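Side-chain contact in ribosomal RNA methyltransferase, putative (Plasmodium falciparum, PDB 2PLW), which probably methylates the 2'-oxygen of uridine in ribosomal RNA, using S-adenosylmethionine as the methyl donor: residues Tyr8-Leu13 with Ile109-Ala114. Numbering follows the deposited sequence.
With SAM (S-adenosylmethionine), chain C; SO4 (sulfate ion), chain B.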
loop_
_atom_site.group_PDB
_atom_site.type_symbol
_atom_site.label_atom_id
_atom_site.label_comp_id
_atom_site.label_asym_id
_atom_site.label_seq_id
_atom_site.Cartn_x
_atom_site.Cartn_y
_atom_site.Cartn_z
ATOM N N TYR A 8 9.875 -9.216 -6.652
ATOM C CA TYR A 8 11.237 -8.986 -6.167
ATOM C C TYR A 8 11.438 -7.622 -5.512
ATOM O O TYR A 8 12.323 -7.482 -4.681
ATOM C CB TYR A 8 12.260 -9.256 -7.277
ATOM C CG TYR A 8 12.231 -10.734 -7.622
ATOM C CD1 TYR A 8 12.820 -11.665 -6.778
ATOM C CD2 TYR A 8 11.570 -11.194 -8.768
ATOM C CE1 TYR A 8 12.783 -13.033 -7.059
ATOM C CE2 TYR A 8 11.501 -12.552 -9.054
ATOM C CZ TYR A 8 12.115 -13.467 -8.195
ATOM O OH TYR A 8 12.089 -14.821 -8.466
ATOM N N LYS A 9 10.606 -6.643 -5.876
ATOM C CA LYS A 9 10.603 -5.346 -5.180
ATOM C C LYS A 9 10.104 -5.495 -3.747
ATOM O O LYS A 9 10.610 -4.852 -2.856
ATOM C CB LYS A 9 9.733 -4.332 -5.935
ATOM C CG LYS A 9 10.340 -3.975 -7.289
ATOM C CD LYS A 9 9.667 -2.782 -7.965
ATOM C CE LYS A 9 8.333 -3.165 -8.545
ATOM N NZ LYS A 9 7.979 -2.389 -9.777
ATOM N N LEU A 10 9.072 -6.312 -3.529
ATOM C CA LEU A 10 8.591 -6.505 -2.154
ATOM C C LEU A 10 9.582 -7.310 -1.328
ATOM O O LEU A 10 9.844 -6.999 -0.163
ATOM C CB LEU A 10 7.186 -7.110 -2.118
ATOM C CG LEU A 10 6.613 -7.190 -0.686
ATOM C CD1 LEU A 10 6.520 -5.802 0.004
ATOM C CD2 LEU A 10 5.244 -7.820 -0.744
ATOM N N ILE A 11 10.163 -8.339 -1.948
ATOM C CA ILE A 11 11.231 -9.109 -1.284
ATOM C C ILE A 11 12.379 -8.180 -0.816
ATOM O O ILE A 11 12.851 -8.280 0.309
ATOM C CB ILE A 11 11.734 -10.240 -2.218
ATOM C CG1 ILE A 11 10.642 -11.294 -2.391
ATOM C CG2 ILE A 11 13.030 -10.864 -1.680
ATOM C CD1 ILE A 11 10.775 -12.141 -3.655
ATOM N N GLU A 12 12.808 -7.260 -1.678
ATOM C CA GLU A 12 13.844 -6.296 -1.342
ATOM C C GLU A 12 13.399 -5.407 -0.173
ATOM O O GLU A 12 14.143 -5.200 0.779
ATOM C CB GLU A 12 14.175 -5.459 -2.584
ATOM C CG GLU A 12 15.128 -4.305 -2.363
ATOM C CD GLU A 12 15.340 -3.451 -3.615
ATOM O OE1 GLU A 12 14.894 -3.856 -4.724
ATOM O OE2 GLU A 12 15.964 -2.360 -3.467
ATOM N N LEU A 13 12.167 -4.894 -0.260
ATOM C CA LEU A 13 11.627 -4.029 0.776
ATOM C C LEU A 13 11.589 -4.727 2.134
ATOM O O LEU A 13 12.022 -4.159 3.139
ATOM C CB LEU A 13 10.227 -3.545 0.396
ATOM C CG LEU A 13 10.179 -2.407 -0.631
ATOM C CD1 LEU A 13 8.752 -2.283 -1.153
ATOM C CD2 LEU A 13 10.657 -1.102 -0.002
ATOM N N ILE A 109 -0.382 -3.481 8.375
ATOM C CA ILE A 109 0.563 -3.186 7.325
ATOM C C ILE A 109 -0.219 -2.850 6.080
ATOM O O ILE A 109 -1.045 -3.658 5.614
ATOM C CB ILE A 109 1.508 -4.387 7.037
ATOM C CG1 ILE A 109 2.214 -4.837 8.316
ATOM C CG2 ILE A 109 2.494 -4.021 5.947
ATOM C CD1 ILE A 109 2.858 -6.255 8.210
ATOM N N ILE A 110 -0.011 -1.638 5.587
ATOM C CA ILE A 110 -0.669 -1.232 4.354
ATOM C C ILE A 110 0.417 -0.932 3.334
ATOM O O ILE A 110 1.256 -0.069 3.550
ATOM C CB ILE A 110 -1.605 -0.032 4.574
ATOM C CG1 ILE A 110 -2.774 -0.430 5.485
ATOM C CG2 ILE A 110 -2.160 0.470 3.223
ATOM C CD1 ILE A 110 -3.664 0.795 5.875
ATOM N N LEU A 111 0.376 -1.675 2.241
ATOM C CA LEU A 111 1.346 -1.562 1.155
ATOM C C LEU A 111 0.630 -1.064 -0.096
ATOM O O LEU A 111 -0.500 -1.465 -0.379
ATOM C CB LEU A 111 1.971 -2.928 0.839
ATOM C CG LEU A 111 2.528 -3.733 2.027
ATOM C CD1 LEU A 111 2.937 -5.161 1.642
ATOM C CD2 LEU A 111 3.712 -3.013 2.679
ATOM N N SER A 112 1.297 -0.206 -0.849
ATOM C CA SER A 112 0.781 0.181 -2.144
ATOM C C SER A 112 1.865 0.152 -3.206
ATOM O O SER A 112 2.869 0.865 -3.114
ATOM C CB SER A 112 0.132 1.565 -2.097
ATOM O OG SER A 112 -0.146 1.990 -3.405
ATOM N N ASP A 113 1.628 -0.682 -4.209
ATOM C CA ASP A 113 2.427 -0.698 -5.431
ATOM C C ASP A 113 1.616 -0.084 -6.580
ATOM O O ASP A 113 1.946 -0.290 -7.757
ATOM C CB ASP A 113 2.817 -2.146 -5.772
ATOM C CG ASP A 113 3.946 -2.232 -6.791
ATOM O OD1 ASP A 113 4.851 -1.362 -6.739
ATOM O OD2 ASP A 113 3.923 -3.183 -7.618
ATOM N N ALA A 114 0.569 0.688 -6.261
ATOM C CA ALA A 114 -0.281 1.294 -7.302
ATOM C C ALA A 114 0.462 2.407 -8.051
ATOM O O ALA A 114 1.356 3.044 -7.506
ATOM C CB ALA A 114 -1.574 1.866 -6.692
HETATM N N SAM C . 2.279 -5.291 -6.873
HETATM C CA SAM C . 1.549 -5.983 -7.988
HETATM C C SAM C . 1.997 -7.437 -8.139
HETATM O O SAM C . 3.047 -7.795 -7.604
HETATM O OXT SAM C . 1.335 -8.282 -8.755
HETATM C CB SAM C . 1.761 -5.207 -9.294
HETATM C CG SAM C . 0.988 -3.892 -9.205
HETATM S SD SAM C . 0.763 -3.025 -10.770
HETATM C CE SAM C . 2.464 -2.490 -11.019
HETATM C "C5'" SAM C . -0.043 -1.487 -10.252
HETATM C "C4'" SAM C . -1.537 -1.709 -10.010
HETATM O "O4'" SAM C . -2.061 -0.538 -9.378
HETATM C "C3'" SAM C . -2.392 -1.943 -11.280
HETATM O "O3'" SAM C . -2.899 -3.260 -11.316
HETATM C "C2'" SAM C . -3.523 -0.910 -11.168
HETATM O "O2'" SAM C . -4.824 -1.350 -11.542
HETATM C "C1'" SAM C . -3.454 -0.533 -9.699
HETATM N N9 SAM C . -4.035 0.762 -9.339
HETATM C C8 SAM C . -3.749 2.011 -9.852
HETATM N N7 SAM C . -4.493 2.925 -9.196
HETATM C C5 SAM C . -5.240 2.269 -8.270
HETATM C C6 SAM C . -6.169 2.689 -7.316
HETATM N N6 SAM C . -6.484 3.970 -7.181
HETATM N N1 SAM C . -6.771 1.772 -6.493
HETATM C C2 SAM C . -6.475 0.424 -6.584
HETATM N N3 SAM C . -5.546 0.003 -7.517
HETATM C C4 SAM C . -4.959 0.910 -8.350
HETATM S S SO4 B . 9.761 -16.791 -10.367
HETATM O O1 SO4 B . 10.062 -15.356 -10.396
HETATM O O2 SO4 B . 11.036 -17.500 -10.279
HETATM O O3 SO4 B . 8.923 -17.141 -9.228
HETATM O O4 SO4 B . 9.016 -17.148 -11.556
HETATM O O HOH W 1 5.387 -2.792 -9.711
#
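Asp113 OD2 takes hydrogen bonds from two donors: the amino N of S-adenosylmethionine at 2.8 Å, and a water at 2.6 Å that in turn accepts from Lys9 NZ, also at 2.6 Å. In this FtsJ-like (RlmE family) methyltransferase domain the carboxylate stands just beyond the end of strand 107-112, at the C-terminal ends of the parallel strands of the mixed sheet, where class I, Rossmann-like methyltransferases hold their cofactor. Its CG lies anti to the backbone N (chi1 -164°), which turns the group toward helix 7-17. The other oxygen, Asp113 OD1, forms a salt bridge with Lys153, the predicted proton acceptor, and a hydrogen bond with Tyr190, so both oxygens are held and the carboxylate's rotation is probably well fixed. Lys9 reaches it from the helix without a direct salt bridge: Lys9 NZ stays 4.5 Å from Asp113 OD1, and the water carries the link. Next to these polar groups, helix 7-17 packs on strand 107-112 through Leu10 and Leu111, whose side chains cross at about a right angle. Phe19 touches both leucines, and Leu10 also rests on Trp36 and Ile40 of helix 35-43. Between the leucines the meeting is one methyl against another, Leu10 CD1 lying 4.0 Å from Leu111 CD1.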